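Local coordinates for periplasmic divalent cation tolerance protein CutA (Pyrococcus horikoshii, PDB 1UKU) that takes part in resistance toward heavy metals and, as a homotrimer, binds copper at the interface between two trimers, at residues A[3-8]-A[52-57]. Sequence-based numbering, arbitrary orientation.
Sequences IVYTTF and GAILKT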
ATOM      1  N   ILE A   3       9.135   1.867  -4.080  1.00  7.07           N
ATOM      2  CA  ILE A   3       7.865   1.390  -4.586  1.00  7.68           C
ATOM      3  C   ILE A   3       7.314   2.442  -5.512  1.00  7.53           C
ATOM      4  O   ILE A   3       7.423   3.634  -5.258  1.00  6.74           O
ATOM      5  CB  ILE A   3       6.871   1.178  -3.407  1.00  8.97           C
ATOM      6  CG1 ILE A   3       7.400   0.098  -2.458  1.00 12.86           C
ATOM      7  CG2 ILE A   3       5.464   0.907  -3.905  1.00 11.74           C
ATOM      8  CD1 ILE A   3       7.717  -1.121  -3.042  1.00 15.64           C
ATOM      9  N   VAL A   4       6.694   1.990  -6.579  1.00  6.53           N
ATOM     10  CA  VAL A   4       5.908   2.851  -7.445  1.00  7.18           C
ATOM     11  C   VAL A   4       4.500   2.275  -7.535  1.00  7.82           C
ATOM     12  O   VAL A   4       4.331   1.107  -7.853  1.00  8.43           O
ATOM     13  CB  VAL A   4       6.532   2.973  -8.819  1.00  7.66           C
ATOM     14  CG1 VAL A   4       5.659   3.824  -9.778  1.00  8.48           C
ATOM     15  CG2 VAL A   4       7.909   3.585  -8.674  1.00  8.33           C
ATOM     16  N   TYR A   5       3.510   3.104  -7.272  1.00  7.24           N
ATOM     17  CA  TYR A   5       2.099   2.719  -7.355  1.00  7.32           C
ATOM     18  C   TYR A   5       1.467   3.420  -8.563  1.00  7.42           C
ATOM     19  O   TYR A   5       1.621   4.617  -8.770  1.00  8.27           O
ATOM     20  CB  TYR A   5       1.356   3.115  -6.086  1.00  7.90           C
ATOM     21  CG  TYR A   5      -0.098   2.699  -5.982  1.00  9.45           C
ATOM     22  CD1 TYR A   5      -0.446   1.372  -5.911  1.00  8.91           C
ATOM     23  CD2 TYR A   5      -1.137   3.650  -5.944  1.00 10.46           C
ATOM     24  CE1 TYR A   5      -1.785   0.967  -5.798  1.00  9.71           C
ATOM     25  CE2 TYR A   5      -2.490   3.246  -5.831  1.00  9.94           C
ATOM     26  CZ  TYR A   5      -2.789   1.902  -5.749  1.00  9.41           C
ATOM     27  OH  TYR A   5      -4.104   1.489  -5.611  1.00  9.83           O
ATOM     28  N   THR A   6       0.723   2.666  -9.357  1.00  6.54           N
ATOM     29  CA  THR A   6      -0.090   3.193 -10.437  1.00  6.45           C
ATOM     30  C   THR A   6      -1.353   2.344 -10.529  1.00  7.41           C
ATOM     31  O   THR A   6      -1.459   1.300  -9.905  1.00  7.89           O
ATOM     32  CB  THR A   6       0.720   3.240 -11.751  1.00  6.46           C
ATOM     33  OG1 THR A   6      -0.047   3.953 -12.740  1.00  8.84           O
ATOM     34  CG2 THR A   6       1.041   1.884 -12.321  1.00  8.62           C
ATOM     35  N   THR A   7      -2.342   2.826 -11.256  1.00  6.64           N
ATOM     36  CA  THR A   7      -3.576   2.098 -11.415  1.00  6.99           C
ATOM     37  C   THR A   7      -3.893   1.980 -12.868  1.00  7.18           C
ATOM     38  O   THR A   7      -3.487   2.815 -13.666  1.00  8.06           O
ATOM     39  CB  THR A   7      -4.748   2.732 -10.678  1.00  7.00           C
ATOM     40  OG1 THR A   7      -5.186   3.925 -11.364  1.00  9.21           O
ATOM     41  CG2 THR A   7      -4.381   3.143  -9.273  1.00  8.08           C
ATOM     42  N   PHE A   8      -4.623   0.929 -13.192  1.00  6.52           N
ATOM     43  CA  PHE A   8      -4.988   0.579 -14.579  1.00  7.25           C
ATOM     44  C   PHE A   8      -6.476   0.275 -14.677  1.00  7.49           C
ATOM     45  O   PHE A   8      -7.083  -0.143 -13.706  1.00  6.53           O
ATOM     46  CB  PHE A   8      -4.224  -0.667 -15.061  1.00  7.08           C
ATOM     47  CG  PHE A   8      -2.738  -0.497 -15.141  1.00  7.00           C
ATOM     48  CD1 PHE A   8      -2.166   0.086 -16.258  1.00  9.00           C
ATOM     49  CD2 PHE A   8      -1.897  -0.912 -14.087  1.00  8.95           C
ATOM     50  CE1 PHE A   8      -0.805   0.240 -16.350  1.00  9.65           C
ATOM     51  CE2 PHE A   8      -0.505  -0.751 -14.198  1.00  9.04           C
ATOM     52  CZ  PHE A   8       0.027  -0.152 -15.328  1.00  9.92           C
ATOM     53  N   GLY A  52      -4.895  -2.035  -9.348  1.00  5.83           N
ATOM     54  CA  GLY A  52      -3.748  -1.314  -8.830  1.00  5.87           C
ATOM     55  C   GLY A  52      -2.486  -2.134  -8.949  1.00  6.36           C
ATOM     56  O   GLY A  52      -2.559  -3.356  -8.856  1.00  6.68           O
ATOM     57  N   ALA A  53      -1.353  -1.473  -9.129  1.00  7.01           N
ATOM     58  CA  ALA A  53      -0.056  -2.123  -9.341  1.00  6.51           C
ATOM     59  C   ALA A  53       0.987  -1.498  -8.440  1.00  6.43           C
ATOM     60  O   ALA A  53       1.212  -0.284  -8.469  1.00  8.02           O
ATOM     61  CB  ALA A  53       0.369  -1.996 -10.776  1.00  7.05           C
ATOM     62  N   ILE A  54       1.587  -2.358  -7.640  1.00  5.43           N
ATOM     63  CA  ILE A  54       2.690  -2.021  -6.769  1.00  6.76           C
ATOM     64  C   ILE A  54       3.954  -2.556  -7.447  1.00  6.17           C
ATOM     65  O   ILE A  54       4.152  -3.764  -7.570  1.00  6.11           O
ATOM     66  CB  ILE A  54       2.502  -2.659  -5.375  1.00  6.76           C
ATOM     67  CG1 ILE A  54       1.230  -2.147  -4.690  1.00 10.12           C
ATOM     68  CG2 ILE A  54       3.715  -2.348  -4.490  1.00 10.92           C
ATOM     69  CD1 ILE A  54       0.660  -3.100  -3.631  1.00 14.57           C
ATOM     70  N   LEU A  55       4.820  -1.648  -7.863  1.00  6.10           N
ATOM     71  CA  LEU A  55       6.065  -1.965  -8.551  1.00  5.98           C
ATOM     72  C   LEU A  55       7.262  -1.739  -7.655  1.00  6.38           C
ATOM     73  O   LEU A  55       7.264  -0.810  -6.873  1.00  6.50           O
ATOM     74  CB  LEU A  55       6.218  -1.103  -9.811  1.00  6.61           C
ATOM     75  CG  LEU A  55       4.955  -0.887 -10.670  1.00  6.66           C
ATOM     76  CD1 LEU A  55       5.250   0.014 -11.816  1.00  8.00           C
ATOM     77  CD2 LEU A  55       4.403  -2.229 -11.160  1.00  7.00           C
ATOM     78  N   LYS A  56       8.276  -2.585  -7.788  1.00  7.03           N
ATOM     79  CA  LYS A  56       9.466  -2.503  -6.928  1.00  7.87           C
ATOM     80  C   LYS A  56      10.678  -2.334  -7.819  1.00  6.82           C
ATOM     81  O   LYS A  56      10.884  -3.099  -8.747  1.00  7.91           O
ATOM     82  CB  LYS A  56       9.579  -3.749  -6.039  1.00  8.59           C
ATOM     83  CG  LYS A  56       8.281  -4.026  -5.225  1.00 12.06           C
ATOM     84  CD  LYS A  56       8.208  -5.410  -4.552  1.00 17.99           C
ATOM     85  CE  LYS A  56       6.856  -6.173  -4.798  1.00 19.10           C
ATOM     86  NZ  LYS A  56       6.731  -7.017  -6.106  1.00 17.61           N
ATOM     87  N   THR A  57      11.496  -1.306  -7.553  1.00  6.91           N
ATOM     88  CA  THR A  57      12.693  -1.090  -8.387  1.00  7.88           C
ATOM     89  C   THR A  57      13.751  -0.300  -7.605  1.00  8.07           C
ATOM     90  O   THR A  57      13.590  -0.046  -6.422  1.00  7.59           O
ATOM     91  CB  THR A  57      12.331  -0.436  -9.733  1.00  8.38           C
ATOM     92  OG1 THR A  57      13.450  -0.551 -10.638  1.00  8.70           O
ATOM     93  CG2 THR A  57      12.037   1.049  -9.582  1.00  7.72           C
TER
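V4 and L55 pair across the two central strands of the antiparallel sheet in the ferredoxin-like fold of CutA, a family of the GlnB-like clan. Their backbones bond twice, V4 N to L55 O at 2.9 Å and L55 N to V4 O at 2.8 Å, each with 165° at the hydrogen. T6 and A53 form the next hydrogen-bonded pair, T6 N reaching A53 O at 3.1 Å. The face carrying V4, T6, A53 and L55 is the tightly filled one: helices 11-23 and 62-72 cover it, V18 and I69 reaching L55 and W62 and L65 reaching V4. At its end F8 meets A53 edge-on; with CG anti to its own carbonyl carbon (chi1 -64°), the ring turns its edge to the methyl, CE2 lying 3.7 Å from A53 CB, while H73 stacks on the ring.

The other face, bearing I3, Y5, I54 and K56, has no helix over it in these contacts; strand 29-41 and neighbouring subunits of the trimer complete it, and I54 stays partly exposed. Here I3 CG2 touches I54 CG2 at 3.7 Å as the two side chains cross, and K56 runs beside I3 before its end leads away. Y5, with CG anti to the backbone N (chi1 -176°), carries its ring alongside G52, CE1 4.3 Å from G52 CA, where a CB would clash with the hydroxyl, which hydrogen-bonds N31 of the third subunit. The ring presents its edge to I54, CD1 standing 4.1 Å from I54 CG1.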